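Local coordinates for protein ciona betagamma-crystallin (Ciona intestinalis, PDB 2BV2) that binds calcium and probably serves as a structural component of the neuroectodermal visual system in a sea squirt, built as a beta/gamma-crystallin domain, at residues G1-F11 with K15-V27. Residues are numbered along the deposited sequence; the frame is centred on the assembly and turned at random. Where two conformers were deposited one is given.
Sequences GKIILFEDVEF and KLELETSVSDLNV. With CA (calcium ion), chain C; ACT (acetate ion), chain E.
Ile3 pairs with Leu18 and Leu5 with Leu16, each through two backbone hydrogen bonds, in the antiparallel pairing of strands 2-6 and 15-18. The bond from Leu18 N to Ile3 O is short and nearly straight (2.7 Å, 174°). Ile4 faces Glu17, and Phe6 faces Lys15, as non-hydrogen-bonded pairs.

Ile3, Leu5, Leu16 and Leu18 share the apolar face. Leu5 CD1 touches Leu18 CD1 at 3.9 Å. The same methyl meets Leu25 CD2 tip to tip at 3.8 Å, where the 3-10 segment beginning at Leu25 meets the hairpin. Ile3 CG2 lies alongside Leu18 CB, and the Ile3 side chain also touches Trp44 and Val46 of strand 44-47.

On the other face, Lys15 runs beside the Phe6 ring, with CD 3.8 Å from Phe6 CE1. Lys2 bends at chi3 (-62°) across the Glu17 carboxylate, and its CE comes within 3.3 Å of Glu17 OE2. The salt bridge from Lys2 NZ to Glu17 OE2 is long, 3.9 Å. A water donates to both Glu17 OE2 and Glu19 OE2.

Further along, Glu7 O binds a calcium ion together with Ile33, Ser35 and Asp75. This is the opening hairpin of the first Greek key motif of a calcium-binding beta/gamma-crystallin domain.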
# COMPACT_ATOMS: atom_id res chain seq x y z
N GLY A 1 -4.91 -3.82 -12.74
CA GLY A 1 -4.95 -3.82 -11.26
C GLY A 1 -5.26 -2.43 -10.74
O GLY A 1 -4.93 -1.43 -11.38
N LYS A 2 -5.91 -2.36 -9.59
CA LYS A 2 -6.19 -1.09 -8.94
C LYS A 2 -6.07 -1.27 -7.45
O LYS A 2 -6.71 -2.14 -6.87
CB LYS A 2 -7.58 -0.60 -9.31
CG LYS A 2 -8.00 0.73 -8.67
CD LYS A 2 -9.43 1.11 -9.05
CE LYS A 2 -9.57 1.31 -10.56
NZ LYS A 2 -10.98 1.57 -10.97
N ILE A 3 -5.25 -0.43 -6.83
CA ILE A 3 -5.07 -0.45 -5.37
C ILE A 3 -5.27 0.97 -4.87
O ILE A 3 -4.90 1.95 -5.54
CB ILE A 3 -3.68 -0.97 -4.99
CG1 ILE A 3 -3.61 -1.27 -3.49
CG2 ILE A 3 -2.59 0.01 -5.39
CD1 ILE A 3 -2.30 -1.92 -3.08
N ILE A 4 -5.89 1.09 -3.70
CA ILE A 4 -6.11 2.39 -3.05
C ILE A 4 -5.45 2.37 -1.67
O ILE A 4 -5.80 1.54 -0.81
CB ILE A 4 -7.59 2.70 -2.91
CG1 ILE A 4 -8.29 2.68 -4.28
CG2 ILE A 4 -7.79 4.05 -2.25
CD1 ILE A 4 -9.79 2.53 -4.18
N LEU A 5 -4.53 3.30 -1.47
CA LEU A 5 -3.77 3.43 -0.23
C LEU A 5 -4.39 4.54 0.59
O LEU A 5 -4.72 5.58 0.03
CB LEU A 5 -2.33 3.81 -0.54
CG LEU A 5 -1.55 2.94 -1.54
CD1 LEU A 5 -0.16 3.50 -1.74
CD2 LEU A 5 -1.47 1.47 -1.14
N PHE A 6 -4.51 4.33 1.90
CA PHE A 6 -5.13 5.29 2.80
C PHE A 6 -4.20 5.71 3.90
O PHE A 6 -3.53 4.87 4.49
CB PHE A 6 -6.39 4.69 3.45
CG PHE A 6 -7.52 4.48 2.49
CD1 PHE A 6 -8.52 5.44 2.34
CD2 PHE A 6 -7.61 3.31 1.77
CE1 PHE A 6 -9.58 5.23 1.44
CE2 PHE A 6 -8.65 3.10 0.85
CZ PHE A 6 -9.63 4.04 0.70
N GLU A 7 -4.25 7.00 4.26
CA GLU A 7 -3.43 7.57 5.32
C GLU A 7 -3.77 7.03 6.70
O GLU A 7 -2.86 6.79 7.52
CB GLU A 7 -3.60 9.09 5.27
CG GLU A 7 -2.93 9.88 6.39
CD GLU A 7 -3.72 11.12 6.78
OE1 GLU A 7 -4.78 11.34 6.19
OE2 GLU A 7 -3.28 11.88 7.67
N ASP A 8 -5.07 6.85 6.96
CA ASP A 8 -5.55 6.38 8.26
C ASP A 8 -6.13 4.96 8.18
O ASP A 8 -6.56 4.51 7.13
CB ASP A 8 -6.64 7.30 8.80
CG ASP A 8 -6.17 8.75 8.97
OD1 ASP A 8 -4.93 9.00 9.02
OD2 ASP A 8 -7.05 9.64 9.04
N VAL A 9 -6.20 4.31 9.33
CA VAL A 9 -6.89 3.04 9.46
C VAL A 9 -8.37 3.17 9.07
O VAL A 9 -8.96 4.27 9.02
CB VAL A 9 -6.77 2.44 10.90
CG1 VAL A 9 -5.33 2.23 11.25
CG2 VAL A 9 -7.47 3.31 11.92
N GLU A 10 -8.98 2.02 8.78
CA GLU A 10 -10.41 1.97 8.45
C GLU A 10 -10.76 2.86 7.26
O GLU A 10 -11.87 3.39 7.18
CB GLU A 10 -11.26 2.31 9.68
CG GLU A 10 -11.06 1.32 10.84
CD GLU A 10 -11.69 -0.07 10.59
OE1 GLU A 10 -12.39 -0.26 9.57
OE2 GLU A 10 -11.49 -0.97 11.43
N PHE A 11 -9.80 3.01 6.34
CA PHE A 11 -10.02 3.69 5.05
C PHE A 11 -10.38 5.18 5.21
O PHE A 11 -11.05 5.78 4.38
CB PHE A 11 -11.05 2.92 4.23
CG PHE A 11 -10.94 1.45 4.41
CD1 PHE A 11 -11.89 0.77 5.14
CD2 PHE A 11 -9.82 0.77 3.97
CE1 PHE A 11 -11.76 -0.59 5.35
CE2 PHE A 11 -9.67 -0.57 4.21
CZ PHE A 11 -10.64 -1.26 4.88
N LYS A 15 -6.26 9.59 0.47
CA LYS A 15 -6.16 8.35 -0.29
C LYS A 15 -5.41 8.56 -1.59
O LYS A 15 -5.40 9.67 -2.13
CB LYS A 15 -7.51 7.70 -0.51
CG LYS A 15 -8.51 8.51 -1.28
CD LYS A 15 -9.85 7.78 -1.31
CE LYS A 15 -10.77 8.31 -2.39
NZ LYS A 15 -12.13 7.68 -2.30
N LEU A 16 -4.78 7.49 -2.05
CA LEU A 16 -4.03 7.46 -3.31
C LEU A 16 -4.44 6.20 -4.05
O LEU A 16 -4.20 5.10 -3.57
CB LEU A 16 -2.53 7.43 -3.06
CG LEU A 16 -1.64 7.39 -4.30
CD1 LEU A 16 -1.80 8.67 -5.08
CD2 LEU A 16 -0.19 7.17 -3.95
N GLU A 17 -5.06 6.38 -5.22
CA GLU A 17 -5.41 5.25 -6.08
C GLU A 17 -4.31 5.05 -7.11
O GLU A 17 -3.89 6.01 -7.76
CB GLU A 17 -6.73 5.49 -6.81
CG GLU A 17 -7.19 4.29 -7.62
CD GLU A 17 -8.45 4.55 -8.40
OE1 GLU A 17 -9.43 5.03 -7.78
OE2 GLU A 17 -8.46 4.28 -9.63
N LEU A 18 -3.84 3.80 -7.24
CA LEU A 18 -2.80 3.45 -8.19
C LEU A 18 -3.22 2.29 -9.11
O LEU A 18 -3.92 1.35 -8.70
CB LEU A 18 -1.52 3.07 -7.46
CG LEU A 18 -0.88 4.19 -6.64
CD1 LEU A 18 0.10 3.59 -5.64
CD2 LEU A 18 -0.19 5.21 -7.54
N GLU A 19 -2.80 2.39 -10.37
CA GLU A 19 -3.04 1.32 -11.34
C GLU A 19 -1.73 0.85 -11.98
O GLU A 19 -1.74 0.11 -12.97
CB GLU A 19 -4.02 1.81 -12.40
CG GLU A 19 -5.38 2.16 -11.84
CD GLU A 19 -6.25 2.88 -12.83
OE1 GLU A 19 -5.87 4.00 -13.24
OE2 GLU A 19 -7.32 2.34 -13.16
N THR A 20 -0.61 1.28 -11.41
CA THR A 20 0.71 0.95 -11.95
C THR A 20 1.64 0.87 -10.76
O THR A 20 1.31 1.36 -9.68
CB THR A 20 1.18 2.05 -12.93
OG1 THR A 20 0.28 2.11 -14.05
CG2 THR A 20 2.58 1.81 -13.46
N SER A 21 2.79 0.24 -10.94
CA SER A 21 3.78 0.12 -9.88
C SER A 21 4.36 1.49 -9.58
O SER A 21 4.38 2.36 -10.44
CB SER A 21 4.85 -0.90 -10.28
OG SER A 21 4.26 -2.18 -10.55
N VAL A 22 4.81 1.68 -8.34
CA VAL A 22 5.42 2.93 -7.90
C VAL A 22 6.60 2.58 -7.02
O VAL A 22 6.41 2.05 -5.93
CB VAL A 22 4.43 3.81 -7.09
CG1 VAL A 22 5.14 5.01 -6.52
CG2 VAL A 22 3.25 4.22 -7.97
N SER A 23 7.81 2.86 -7.50
CA SER A 23 9.04 2.48 -6.80
C SER A 23 9.34 3.37 -5.60
O SER A 23 10.11 2.98 -4.72
CB SER A 23 10.24 2.52 -7.76
OG SER A 23 11.48 2.49 -7.06
N ASP A 24 8.75 4.57 -5.57
CA ASP A 24 9.01 5.51 -4.50
C ASP A 24 7.76 6.32 -4.19
O ASP A 24 7.46 7.30 -4.88
CB ASP A 24 10.17 6.43 -4.89
CG ASP A 24 10.47 7.51 -3.86
OD1 ASP A 24 9.97 7.43 -2.72
OD2 ASP A 24 11.21 8.45 -4.21
N LEU A 25 7.04 5.92 -3.15
CA LEU A 25 5.78 6.61 -2.80
C LEU A 25 5.93 8.08 -2.49
O LEU A 25 4.94 8.79 -2.50
CB LEU A 25 5.05 5.89 -1.66
CG LEU A 25 4.34 4.59 -2.04
CD1 LEU A 25 3.85 3.95 -0.81
CD2 LEU A 25 3.17 4.79 -3.02
N ASN A 26 7.15 8.55 -2.20
CA ASN A 26 7.41 9.99 -2.02
C ASN A 26 6.98 10.85 -3.20
O ASN A 26 6.63 12.02 -3.03
CB ASN A 26 8.88 10.26 -1.76
CG ASN A 26 9.31 9.90 -0.36
OD1 ASN A 26 8.85 10.49 0.63
ND2 ASN A 26 10.24 8.97 -0.26
N VAL A 27 7.04 10.29 -4.41
CA VAL A 27 6.67 11.05 -5.61
C VAL A 27 5.22 11.54 -5.52
O VAL A 27 4.88 12.57 -6.10
CB VAL A 27 6.89 10.25 -6.91
CG1 VAL A 27 8.34 9.79 -7.04
CG2 VAL A 27 5.94 9.08 -7.01
CA CA C . -0.98 6.70 8.84
C ACT E . 7.94 5.79 -9.31
O ACT E . 8.08 4.63 -9.80
OXT ACT E . 8.35 5.99 -8.14
CH3 ACT E . 7.26 6.89 -10.06
O HOH W 1 -3.24 -1.63 -14.19
O HOH W 2 -9.68 4.40 -12.33
O HOH W 3 -0.51 6.54 11.11